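PDB 2DBY: GTP-binding protein from Thermus thermophilus, which binds guanine nucleotide through a P-loop GTPase domain and probably acts as an ATPase that associates with the 70S ribosome and its 50S subunit. Local coordinates for residues F73-K81 with Q92-V100. Sequence-based numbering, arbitrary orientation.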
loop_
_atom_site.group_PDB
_atom_site.type_symbol
_atom_site.label_atom_id
_atom_site.label_comp_id
_atom_site.label_asym_id
_atom_site.label_seq_id
_atom_site.Cartn_x
_atom_site.Cartn_y
_atom_site.Cartn_z
ATOM N N PHE A 73 -7.797 -2.556 -0.532
ATOM C CA PHE A 73 -8.299 -1.262 -0.088
ATOM C C PHE A 73 -9.532 -1.490 0.769
ATOM O O PHE A 73 -10.347 -2.366 0.452
ATOM C CB PHE A 73 -8.690 -0.399 -1.294
ATOM C CG PHE A 73 -7.514 0.146 -2.051
ATOM C CD1 PHE A 73 -6.988 -0.541 -3.148
ATOM C CD2 PHE A 73 -6.901 1.327 -1.638
ATOM C CE1 PHE A 73 -5.861 -0.054 -3.821
ATOM C CE2 PHE A 73 -5.777 1.824 -2.301
ATOM C CZ PHE A 73 -5.253 1.135 -3.392
ATOM N N VAL A 74 -9.671 -0.698 1.830
ATOM C CA VAL A 74 -10.817 -0.819 2.716
ATOM C C VAL A 74 -11.593 0.493 2.741
ATOM O O VAL A 74 -10.986 1.568 2.864
ATOM C CB VAL A 74 -10.342 -1.117 4.142
ATOM C CG1 VAL A 74 -11.548 -1.259 5.083
ATOM C CG2 VAL A 74 -9.480 -2.359 4.144
ATOM N N ASP A 75 -12.919 0.430 2.609
ATOM C CA ASP A 75 -13.721 1.640 2.676
ATOM C C ASP A 75 -13.888 1.835 4.170
ATOM O O ASP A 75 -14.663 1.098 4.799
ATOM C CB ASP A 75 -15.111 1.438 2.052
ATOM C CG ASP A 75 -15.970 2.706 2.099
ATOM O OD1 ASP A 75 -15.547 3.708 2.718
ATOM O OD2 ASP A 75 -17.078 2.700 1.509
ATOM N N ILE A 76 -13.189 2.832 4.721
ATOM C CA ILE A 76 -13.235 3.073 6.158
ATOM C C ILE A 76 -14.540 3.715 6.493
ATOM O O ILE A 76 -14.870 4.810 6.024
ATOM C CB ILE A 76 -12.102 3.971 6.637
ATOM C CG1 ILE A 76 -10.748 3.262 6.451
ATOM C CG2 ILE A 76 -12.341 4.339 8.119
ATOM C CD1 ILE A 76 -10.509 2.077 7.362
ATOM N N ALA A 77 -15.255 3.016 7.348
ATOM C CA ALA A 77 -16.569 3.414 7.764
ATOM C C ALA A 77 -16.594 4.090 9.121
ATOM O O ALA A 77 -15.897 3.656 10.050
ATOM C CB ALA A 77 -17.427 2.202 7.789
ATOM N N GLY A 78 -17.386 5.161 9.209
ATOM C CA GLY A 78 -17.549 5.860 10.468
ATOM C C GLY A 78 -17.592 7.368 10.486
ATOM O O GLY A 78 -16.930 8.058 9.691
ATOM N N LEU A 79 -18.392 7.893 11.405
ATOM C CA LEU A 79 -18.489 9.339 11.588
ATOM C C LEU A 79 -17.084 9.686 12.115
ATOM O O LEU A 79 -16.537 8.942 12.947
ATOM C CB LEU A 79 -19.576 9.675 12.632
ATOM C CG LEU A 79 -19.702 11.121 13.180
ATOM C CD1 LEU A 79 -21.172 11.452 13.521
ATOM C CD2 LEU A 79 -18.813 11.291 14.434
ATOM N N VAL A 80 -16.503 10.785 11.631
ATOM C CA VAL A 80 -15.140 11.164 12.027
ATOM C C VAL A 80 -15.007 12.070 13.265
ATOM O O VAL A 80 -14.340 11.698 14.250
ATOM C CB VAL A 80 -14.402 11.874 10.858
ATOM C CG1 VAL A 80 -12.964 12.202 11.260
ATOM C CG2 VAL A 80 -14.397 10.977 9.619
ATOM N N LYS A 81 -15.628 13.247 13.217
ATOM C CA LYS A 81 -15.487 14.189 14.306
ATOM C C LYS A 81 -16.403 13.984 15.476
ATOM O O LYS A 81 -17.593 14.284 15.396
ATOM C CB LYS A 81 -15.643 15.634 13.816
ATOM C CG LYS A 81 -15.250 16.646 14.892
ATOM C CD LYS A 81 -15.424 18.081 14.445
ATOM C CE LYS A 81 -15.187 19.020 15.645
ATOM N NZ LYS A 81 -15.769 20.381 15.464
ATOM N N GLN A 92 -15.855 4.248 16.187
ATOM C CA GLN A 92 -15.848 3.215 15.147
ATOM C C GLN A 92 -14.816 3.554 14.075
ATOM O O GLN A 92 -14.081 2.699 13.624
ATOM C CB GLN A 92 -17.230 3.091 14.506
ATOM C CG GLN A 92 -18.279 2.404 15.382
ATOM C CD GLN A 92 -18.048 0.909 15.518
ATOM O OE1 GLN A 92 -17.063 0.467 16.115
ATOM N NE2 GLN A 92 -18.962 0.121 14.959
ATOM N N PHE A 93 -14.773 4.815 13.672
ATOM C CA PHE A 93 -13.810 5.256 12.674
ATOM C C PHE A 93 -12.389 4.970 13.159
ATOM O O PHE A 93 -11.579 4.407 12.434
ATOM C CB PHE A 93 -14.011 6.748 12.407
ATOM C CG PHE A 93 -13.014 7.334 11.423
ATOM C CD1 PHE A 93 -13.172 7.132 10.055
ATOM C CD2 PHE A 93 -11.922 8.093 11.878
ATOM C CE1 PHE A 93 -12.250 7.692 9.125
ATOM C CE2 PHE A 93 -10.992 8.654 10.984
ATOM C CZ PHE A 93 -11.153 8.456 9.588
ATOM N N LEU A 94 -12.068 5.340 14.394
ATOM C CA LEU A 94 -10.725 5.076 14.909
ATOM C C LEU A 94 -10.433 3.575 14.938
ATOM O O LEU A 94 -9.324 3.140 14.631
ATOM C CB LEU A 94 -10.567 5.624 16.331
ATOM C CG LEU A 94 -10.685 7.144 16.482
ATOM C CD1 LEU A 94 -10.680 7.515 17.979
ATOM C CD2 LEU A 94 -9.499 7.818 15.749
ATOM N N ALA A 95 -11.424 2.783 15.325
ATOM C CA ALA A 95 -11.213 1.341 15.394
ATOM C C ALA A 95 -10.893 0.782 14.014
ATOM O O ALA A 95 -10.052 -0.118 13.885
ATOM C CB ALA A 95 -12.440 0.655 15.949
ATOM N N HIS A 96 -11.580 1.294 13.002
ATOM C CA HIS A 96 -11.360 0.839 11.626
ATOM C C HIS A 96 -9.996 1.285 11.123
ATOM O O HIS A 96 -9.291 0.499 10.475
ATOM C CB HIS A 96 -12.475 1.329 10.707
ATOM C CG HIS A 96 -13.796 0.677 10.976
ATOM N ND1 HIS A 96 -15.002 1.282 10.691
ATOM C CD2 HIS A 96 -14.100 -0.529 11.510
ATOM C CE1 HIS A 96 -15.990 0.478 11.042
ATOM N NE2 HIS A 96 -15.470 -0.627 11.542
ATOM N N ILE A 97 -9.610 2.525 11.426
ATOM C CA ILE A 97 -8.292 3.050 11.013
ATOM C C ILE A 97 -7.159 2.217 11.623
ATOM O O ILE A 97 -6.109 1.985 10.993
ATOM C CB ILE A 97 -8.108 4.538 11.462
ATOM C CG1 ILE A 97 -8.925 5.451 10.566
ATOM C CG2 ILE A 97 -6.620 4.945 11.377
ATOM C CD1 ILE A 97 -8.336 5.577 9.191
ATOM N N ARG A 98 -7.356 1.769 12.862
ATOM C CA ARG A 98 -6.333 0.973 13.514
ATOM C C ARG A 98 -6.024 -0.300 12.750
ATOM O O ARG A 98 -4.905 -0.791 12.812
ATOM C CB ARG A 98 -6.762 0.607 14.945
ATOM C CG ARG A 98 -6.836 1.814 15.864
ATOM C CD ARG A 98 -7.208 1.464 17.310
ATOM N NE ARG A 98 -7.251 2.676 18.132
ATOM C CZ ARG A 98 -6.187 3.444 18.381
ATOM N NH1 ARG A 98 -5.002 3.117 17.877
ATOM N NH2 ARG A 98 -6.300 4.546 19.124
ATOM N N GLU A 99 -7.011 -0.829 12.031
ATOM C CA GLU A 99 -6.825 -2.090 11.293
ATOM C C GLU A 99 -6.168 -2.004 9.904
ATOM O O GLU A 99 -5.986 -3.039 9.249
ATOM C CB GLU A 99 -8.165 -2.813 11.129
ATOM C CG GLU A 99 -8.915 -3.093 12.405
ATOM C CD GLU A 99 -10.305 -3.662 12.125
ATOM O OE1 GLU A 99 -11.082 -3.044 11.354
ATOM O OE2 GLU A 99 -10.624 -4.735 12.678
ATOM N N VAL A 100 -5.835 -0.809 9.419
ATOM C CA VAL A 100 -5.179 -0.741 8.110
ATOM C C VAL A 100 -3.747 -0.247 8.284
ATOM O O VAL A 100 -3.425 0.362 9.298
ATOM C CB VAL A 100 -5.923 0.187 7.132
ATOM C CG1 VAL A 100 -7.297 -0.439 6.806
ATOM C CG2 VAL A 100 -6.096 1.580 7.745
HETATM O O HOH W 1 -17.195 6.588 14.208
#
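H96 and A77 share the direct hydrogen bond between helix 91-98 and the loop that follows strand 66-75: ND1 of H96 donates to O of A77 at 2.6 Å, the acceptor lying near the imidazole plane and the donor tilted 21° from the carbonyl plane. A phenylalanine in place of H96 would probably leave the A77 carbonyl without this donor and the loop less firmly tied to the helix. A water adds a second link, donating to O of L79 and accepting from N of F93. D75 to G78 match the DxxG motif of GTPases, which leads into switch II; a CB on its glycine, G78, would clash with F93 N and press against the preceding carbonyl O.

Apolar packing centres on F93. With CG anti to the backbone N (chi1 177°), its ring reaches the loop, where V80 CG2 sits over one face in a CH-pi contact, 4.0 Å from the centroid. I76 CG2 approaches CD1 of F93 obliquely at 3.5 Å, while CD1 of I76 lies 4.1 Å from V100 CG1, which also meets V74 CG2.

The contact packs helix 91-98 against the end of strand 66-75 and the loop that leaves it. I76 and F93 also touch V7 of strand 3-7, D75 makes a salt bridge to the GDP-binding K14, and V80 reaches helix 124-156.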